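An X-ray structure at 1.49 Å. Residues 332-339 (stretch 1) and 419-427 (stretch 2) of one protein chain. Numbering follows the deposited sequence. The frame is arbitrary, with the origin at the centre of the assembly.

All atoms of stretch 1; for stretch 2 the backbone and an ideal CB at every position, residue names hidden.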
# COMPACT_ATOMS: atom_id res chain seq x y z
N GLU C 332 2.37 9.06 16.77
CA GLU C 332 1.69 7.79 17.01
C GLU C 332 2.53 6.51 16.80
O GLU C 332 2.09 5.41 17.18
CB GLU C 332 0.50 7.68 16.04
CG GLU C 332 -0.56 8.72 16.27
CD GLU C 332 -1.72 8.62 15.26
OE1 GLU C 332 -1.57 7.90 14.24
OE2 GLU C 332 -2.77 9.25 15.53
N ALA C 333 3.67 6.64 16.13
CA ALA C 333 4.36 5.51 15.66
C ALA C 333 4.73 4.57 16.84
O ALA C 333 4.71 3.33 16.65
CB ALA C 333 5.59 5.98 14.90
N SER C 334 5.01 5.10 18.05
CA SER C 334 5.33 4.21 19.17
C SER C 334 4.10 3.41 19.59
O SER C 334 4.13 2.16 19.79
CB SER C 334 5.88 5.00 20.39
OG SER C 334 6.08 4.18 21.57
N ASP C 335 3.02 4.15 19.76
CA ASP C 335 1.77 3.53 20.18
C ASP C 335 1.36 2.49 19.14
O ASP C 335 1.02 1.34 19.48
CB ASP C 335 0.67 4.56 20.35
CG ASP C 335 0.75 5.30 21.69
OD1 ASP C 335 1.41 4.77 22.66
OD2 ASP C 335 0.19 6.44 21.77
N ILE C 336 1.51 2.85 17.87
CA ILE C 336 1.26 1.86 16.75
C ILE C 336 2.15 0.64 16.92
O ILE C 336 1.69 -0.47 16.83
CB ILE C 336 1.45 2.42 15.31
CG1 ILE C 336 0.30 3.29 14.89
CG2 ILE C 336 1.57 1.27 14.22
CD1 ILE C 336 0.51 3.99 13.49
N MET C 337 3.43 0.81 17.20
CA MET C 337 4.24 -0.39 17.44
C MET C 337 4.00 -1.16 18.76
O MET C 337 4.19 -2.38 18.82
CB MET C 337 5.70 -0.07 17.16
CG MET C 337 5.95 -0.12 15.63
SD MET C 337 7.68 -0.01 15.35
CE MET C 337 8.36 -1.64 15.62
N GLU C 338 3.47 -0.50 19.80
CA GLU C 338 3.06 -1.24 21.02
C GLU C 338 1.82 -2.12 20.75
O GLU C 338 1.79 -3.36 21.08
CB GLU C 338 2.70 -0.24 22.10
CG GLU C 338 3.83 0.69 22.59
CD GLU C 338 4.81 0.02 23.59
OE1 GLU C 338 4.60 -1.22 23.84
OE2 GLU C 338 5.79 0.69 24.11
N LYS C 339 0.82 -1.47 20.13
CA LYS C 339 -0.45 -2.09 19.94
C LYS C 339 -0.41 -3.14 18.87
O LYS C 339 -1.12 -4.16 18.96
CB LYS C 339 -1.50 -1.05 19.56
CG LYS C 339 -1.75 -0.05 20.63
CD LYS C 339 -3.03 0.78 20.25
CE LYS C 339 -3.23 2.05 21.09
NZ LYS C 339 -4.64 2.05 21.67
N UNK C 419 13.45 7.86 20.35
CA UNK C 419 12.58 7.86 21.56
C UNK C 419 11.48 6.78 21.60
O UNK C 419 10.85 6.58 22.63
CB UNK C 419 11.90 9.23 21.68
N UNK C 420 11.26 6.11 20.44
CA UNK C 420 10.24 5.10 20.22
C UNK C 420 10.93 3.83 20.63
O UNK C 420 11.71 3.22 19.88
CB UNK C 420 9.72 5.06 18.78
N UNK C 421 10.63 3.39 21.86
CA UNK C 421 11.27 2.18 22.43
C UNK C 421 11.00 0.90 21.63
O UNK C 421 11.94 0.16 21.42
CB UNK C 421 10.79 1.97 23.87
N UNK C 422 9.73 0.61 21.24
CA UNK C 422 9.59 -0.61 20.41
C UNK C 422 10.31 -0.55 19.08
O UNK C 422 10.85 -1.53 18.64
CB UNK C 422 8.11 -0.89 20.14
N UNK C 423 10.37 0.61 18.50
CA UNK C 423 11.19 0.74 17.27
C UNK C 423 12.66 0.49 17.50
O UNK C 423 13.30 -0.35 16.79
CB UNK C 423 11.02 2.14 16.67
N UNK C 424 13.24 1.15 18.52
CA UNK C 424 14.66 0.95 18.80
C UNK C 424 14.94 -0.51 19.21
O UNK C 424 15.98 -1.10 18.87
CB UNK C 424 15.12 1.91 19.90
N UNK C 425 14.00 -1.14 19.94
CA UNK C 425 14.18 -2.54 20.33
C UNK C 425 14.22 -3.45 19.07
O UNK C 425 15.05 -4.31 18.96
CB UNK C 425 13.05 -2.97 21.27
N UNK C 426 13.31 -3.17 18.14
CA UNK C 426 13.27 -3.93 16.87
C UNK C 426 14.56 -3.73 16.08
O UNK C 426 15.10 -4.68 15.54
CB UNK C 426 12.07 -3.50 16.02
N UNK C 427 15.06 -2.49 16.03
CA UNK C 427 16.35 -2.25 15.38
C UNK C 427 17.47 -3.05 16.01
O UNK C 427 18.24 -3.73 15.37
CB UNK C 427 16.70 -0.76 15.43

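Position 419 precedes the helix of stretch 2. Its CA-to-CB bond points sideways, and no atom of stretch 1 lies within 5.5 Å of the ideal CB. Stretch 1 sets no demand here, and a long polar chain would do. The residue is Lys-419, whose side chain leads away.

Position 420 faces stretch 1. Its ideal CB is 4.2 Å from Ser-334 CB. Phi/psi of -88/99 is not helical, while the residues that follow are, so this is the place for an N-cap. Asn, Asp, Ser or Thr would suit, provided the side chain fits beside Ala-333 and Ser-334. It is Asn-420. Asn-420 OD1 accepts from the backbone N of position 423 at 3.0 Å and caps the helix. The amide also packs on stretch 1: Asn-420 ND2 is 3.8 Å from Ala-333 CB. Asn-420 ND2 and Ser-334 N, 3.4 Å apart, are both donors and do not bond.

Position 421 opens the helix. Its CB points sideways, and the ideal CB is 5.2 Å from Glu-338 OE2. That carboxylate makes a basic residue plausible, but small or polar ones would fit too. Lys-421 is found, and its side chain leads away without a salt bridge to Glu-338. Its backbone joins a water bridge: water 1 accepts from Lys-421 N at 3.1 Å and hydrogen-bonds Ser-334 OG at 2.8 Å.

Position 422 points toward stretch 1. The ideal CB is 3.9 Å from Met-337 CB. A compact apolar side chain is favoured; Ala, Val or Pro could serve, the last because a first-turn helix position needs no amide donor. It is Pro-422. Pro-422 CB meets Met-337 CB at 3.9 Å, and Pro-422 CD lies 3.6 Å from Glu-338 OE2 and 3.8 Å from Ser-334 OG.

At position 423 the ideal CB is 4.2 Å from Met-337 SD, so an apolar residue suits, branched or aromatic. Phe-423, with chi1 t, keeps that spacing. The sulfur sits at the ring edge, near its plane, while the end of the side chain leads away.

Position 426, one turn after 422, points toward stretch 1. Its ideal CB is 4.2 Å from Met-337 CE, which invites Leu, Met or an aromatic. Phe-426 meets that methyl through its CB.

Positions 424, 425 and 427 are out of reach. Many helix-compatible side chains, polar or apolar, would do. They are Met-424, Gln-425 and Asn-427. Asn-427 ND2 donates to Phe-423 O at 2.9 Å.

Stretch 2, residues 419-427: KNKPFMQFN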
# COMPACT_ATOMS: atom_id res chain seq x y z
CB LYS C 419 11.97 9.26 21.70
CG LYS C 419 13.05 10.34 21.74
CD LYS C 419 14.14 10.03 22.79
CE LYS C 419 15.48 10.77 22.57
NZ LYS C 419 16.52 9.92 22.03
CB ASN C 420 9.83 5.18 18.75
CG ASN C 420 8.86 4.14 18.31
OD1 ASN C 420 8.69 3.08 18.95
ND2 ASN C 420 8.20 4.43 17.14
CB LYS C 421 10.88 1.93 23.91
CG LYS C 421 11.49 2.96 24.87
CD LYS C 421 10.63 3.05 26.14
CE LYS C 421 11.40 3.49 27.38
NZ LYS C 421 11.07 2.58 28.57
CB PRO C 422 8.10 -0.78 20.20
CG PRO C 422 7.50 0.49 20.64
CD PRO C 422 8.41 1.19 21.62
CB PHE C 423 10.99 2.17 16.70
CG PHE C 423 11.76 2.44 15.45
CD1 PHE C 423 11.54 1.74 14.27
CD2 PHE C 423 12.79 3.38 15.45
CE1 PHE C 423 12.29 2.00 13.07
CE2 PHE C 423 13.52 3.60 14.28
CZ PHE C 423 13.25 2.95 13.08
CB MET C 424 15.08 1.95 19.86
CG MET C 424 15.14 3.40 19.39
SD MET C 424 15.91 3.58 17.65
CE MET C 424 17.49 3.27 18.18
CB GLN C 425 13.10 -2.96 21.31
CG GLN C 425 13.36 -4.38 21.82
CD GLN C 425 14.68 -4.52 22.59
OE1 GLN C 425 14.83 -3.92 23.64
NE2 GLN C 425 15.57 -5.31 22.10
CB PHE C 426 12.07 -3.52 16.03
CG PHE C 426 11.86 -4.38 14.86
CD1 PHE C 426 11.23 -5.60 14.96
CD2 PHE C 426 12.32 -4.03 13.60
CE1 PHE C 426 11.02 -6.40 13.90
CE2 PHE C 426 12.12 -4.89 12.53
CZ PHE C 426 11.46 -6.04 12.69
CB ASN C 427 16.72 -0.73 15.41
CG ASN C 427 16.08 0.06 14.28
OD1 ASN C 427 16.77 0.47 13.34
ND2 ASN C 427 14.76 0.27 14.35
O HOH W 1 8.16 4.46 23.35
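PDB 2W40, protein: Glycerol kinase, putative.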